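Local coordinates for protein transcriptional regulator, TetR family (Myxococcus xanthus, PDB 5K7F) that probably binds DNA as a TetR-type transcriptional repressor and appears to take part in regulating alternative isovaleryl coenzyme A biosynthesis, at residues D139-A144 with S165-V170. Residues are numbered along the deposited sequence; the frame is centred on the assembly and turned at random.
Sequences DFLEEA and SFLGMV
Leu141 meets Phe166 and Leu167 in a small, buried, wholly apolar helix-helix contact within the C-terminal domain of this TetR-family regulator, where helix 125-150 packs on helix 159-171. No hydrogen bond joins the segments, which bury 131 Å² between them, and the closest alpha carbons, those of Leu141 and Phe166, lie 8.5 Å apart. Leu141 CD2 sits over one face of the Phe166 ring, 4.0 Å from the centroid and 16° off the normal, which identifies a CH-pi contact; a slight offset toward the rim brings CD2 within 3.8 Å of Phe166 CZ. The other methyl, Leu141 CD1, lies over the same face, displaced toward the CD1-CE1 side of the ring, 3.8 Å from Phe166 CD1, and also touches Leu167, whose CG is 3.9 Å away. Phe166 carries its CG anti to the backbone N (chi1 177°), a setting that presents one ring face to both leucine methyls; the two side chains cross at about a right angle. About a turn earlier on each helix, Ala163 packs on Leu141, and Tyr137 touches both Phe166 and Leu167. Helix 89-105 adds Met97 against Phe166, and Met169 of 165-170 packs on helix 185-196 and on Met169 of the second subunit.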
loop_
_atom_site.group_PDB
_atom_site.type_symbol
_atom_site.label_atom_id
_atom_site.label_comp_id
_atom_site.label_asym_id
_atom_site.label_seq_id
_atom_site.Cartn_x
_atom_site.Cartn_y
_atom_site.Cartn_z
ATOM N N ASP A 139 -14.313 10.130 -2.569
ATOM C CA ASP A 139 -15.670 10.453 -3.019
ATOM C C ASP A 139 -15.713 10.621 -4.533
ATOM O O ASP A 139 -16.660 10.183 -5.207
ATOM C CB ASP A 139 -16.160 11.751 -2.359
ATOM C CG ASP A 139 -16.454 11.613 -0.875
ATOM O OD1 ASP A 139 -16.528 10.485 -0.346
ATOM O OD2 ASP A 139 -16.616 12.674 -0.236
ATOM N N PHE A 140 -14.719 11.322 -5.075
ATOM C CA PHE A 140 -14.624 11.513 -6.510
ATOM C C PHE A 140 -14.543 10.183 -7.240
ATOM O O PHE A 140 -15.245 9.968 -8.234
ATOM C CB PHE A 140 -13.406 12.371 -6.803
ATOM C CG PHE A 140 -13.154 12.625 -8.293
ATOM C CD1 PHE A 140 -13.768 13.669 -8.959
ATOM C CD2 PHE A 140 -12.281 11.810 -9.018
ATOM C CE1 PHE A 140 -13.487 13.922 -10.318
ATOM C CE2 PHE A 140 -12.008 12.052 -10.356
ATOM C CZ PHE A 140 -12.631 13.079 -11.016
ATOM N N LEU A 141 -13.678 9.281 -6.771
ATOM C CA LEU A 141 -13.587 7.969 -7.412
ATOM C C LEU A 141 -14.909 7.211 -7.290
ATOM O O LEU A 141 -15.373 6.598 -8.271
ATOM C CB LEU A 141 -12.437 7.150 -6.807
ATOM C CG LEU A 141 -11.011 7.726 -6.926
ATOM C CD1 LEU A 141 -10.024 6.805 -6.234
ATOM C CD2 LEU A 141 -10.646 7.870 -8.350
ATOM N N GLU A 142 -15.557 7.265 -6.115
ATOM C CA GLU A 142 -16.817 6.536 -5.945
ATOM C C GLU A 142 -17.902 7.063 -6.877
ATOM O O GLU A 142 -18.630 6.278 -7.493
ATOM C CB GLU A 142 -17.292 6.594 -4.481
ATOM C CG GLU A 142 -16.424 5.840 -3.519
ATOM C CD GLU A 142 -17.018 5.605 -2.125
ATOM O OE1 GLU A 142 -18.137 6.059 -1.836
ATOM O OE2 GLU A 142 -16.331 4.960 -1.307
ATOM N N GLU A 143 -17.999 8.384 -7.046
ATOM C CA GLU A 143 -18.996 8.931 -7.967
ATOM C C GLU A 143 -18.746 8.457 -9.395
ATOM O O GLU A 143 -19.679 8.079 -10.100
ATOM C CB GLU A 143 -19.006 10.461 -7.879
ATOM N N ALA A 144 -17.485 8.430 -9.833
ATOM C CA ALA A 144 -17.185 7.942 -11.178
ATOM C C ALA A 144 -17.503 6.456 -11.332
ATOM O O ALA A 144 -18.094 6.043 -12.344
ATOM C CB ALA A 144 -15.729 8.201 -11.528
ATOM N N SER A 165 -9.896 -0.423 -4.666
ATOM C CA SER A 165 -9.087 -1.302 -5.520
ATOM C C SER A 165 -8.136 -0.457 -6.353
ATOM O O SER A 165 -6.907 -0.704 -6.412
ATOM C CB SER A 165 -9.990 -2.148 -6.418
ATOM O OG SER A 165 -10.750 -3.074 -5.631
ATOM N N PHE A 166 -8.707 0.555 -6.984
ATOM C CA PHE A 166 -7.971 1.592 -7.704
ATOM C C PHE A 166 -6.863 2.181 -6.833
ATOM O O PHE A 166 -5.693 2.284 -7.250
ATOM C CB PHE A 166 -9.002 2.632 -8.124
ATOM C CG PHE A 166 -8.460 3.869 -8.837
ATOM C CD1 PHE A 166 -7.558 4.752 -8.246
ATOM C CD2 PHE A 166 -8.992 4.188 -10.049
ATOM C CE1 PHE A 166 -7.146 5.935 -8.944
ATOM C CE2 PHE A 166 -8.599 5.344 -10.724
ATOM C CZ PHE A 166 -7.673 6.204 -10.131
ATOM N N LEU A 167 -7.224 2.646 -5.634
ATOM C CA LEU A 167 -6.240 3.275 -4.768
ATOM C C LEU A 167 -5.128 2.310 -4.363
ATOM O O LEU A 167 -3.945 2.675 -4.392
ATOM C CB LEU A 167 -6.924 3.854 -3.532
ATOM C CG LEU A 167 -7.565 5.219 -3.707
ATOM C CD1 LEU A 167 -8.336 5.579 -2.422
ATOM C CD2 LEU A 167 -6.523 6.295 -4.064
ATOM N N GLY A 168 -5.468 1.080 -3.940
ATOM C CA GLY A 168 -4.424 0.132 -3.581
ATOM C C GLY A 168 -3.497 -0.172 -4.750
ATOM O O GLY A 168 -2.276 -0.234 -4.592
ATOM N N MET A 169 -4.069 -0.485 -5.906
ATOM C CA MET A 169 -3.224 -0.725 -7.084
ATOM C C MET A 169 -2.222 0.390 -7.290
ATOM O O MET A 169 -1.027 0.130 -7.527
ATOM C CB MET A 169 -4.073 -0.864 -8.353
ATOM C CG MET A 169 -4.724 -2.165 -8.541
ATOM S SD MET A 169 -5.885 -2.120 -9.939
ATOM C CE MET A 169 -4.815 -1.718 -11.261
ATOM N N VAL A 170 -2.674 1.633 -7.179
ATOM C CA VAL A 170 -1.844 2.756 -7.632
ATOM C C VAL A 170 -0.869 3.174 -6.547
ATOM O O VAL A 170 0.323 3.366 -6.811
ATOM C CB VAL A 170 -2.741 3.921 -8.073
ATOM C CG1 VAL A 170 -1.907 5.116 -8.430
ATOM C CG2 VAL A 170 -3.571 3.480 -9.289
#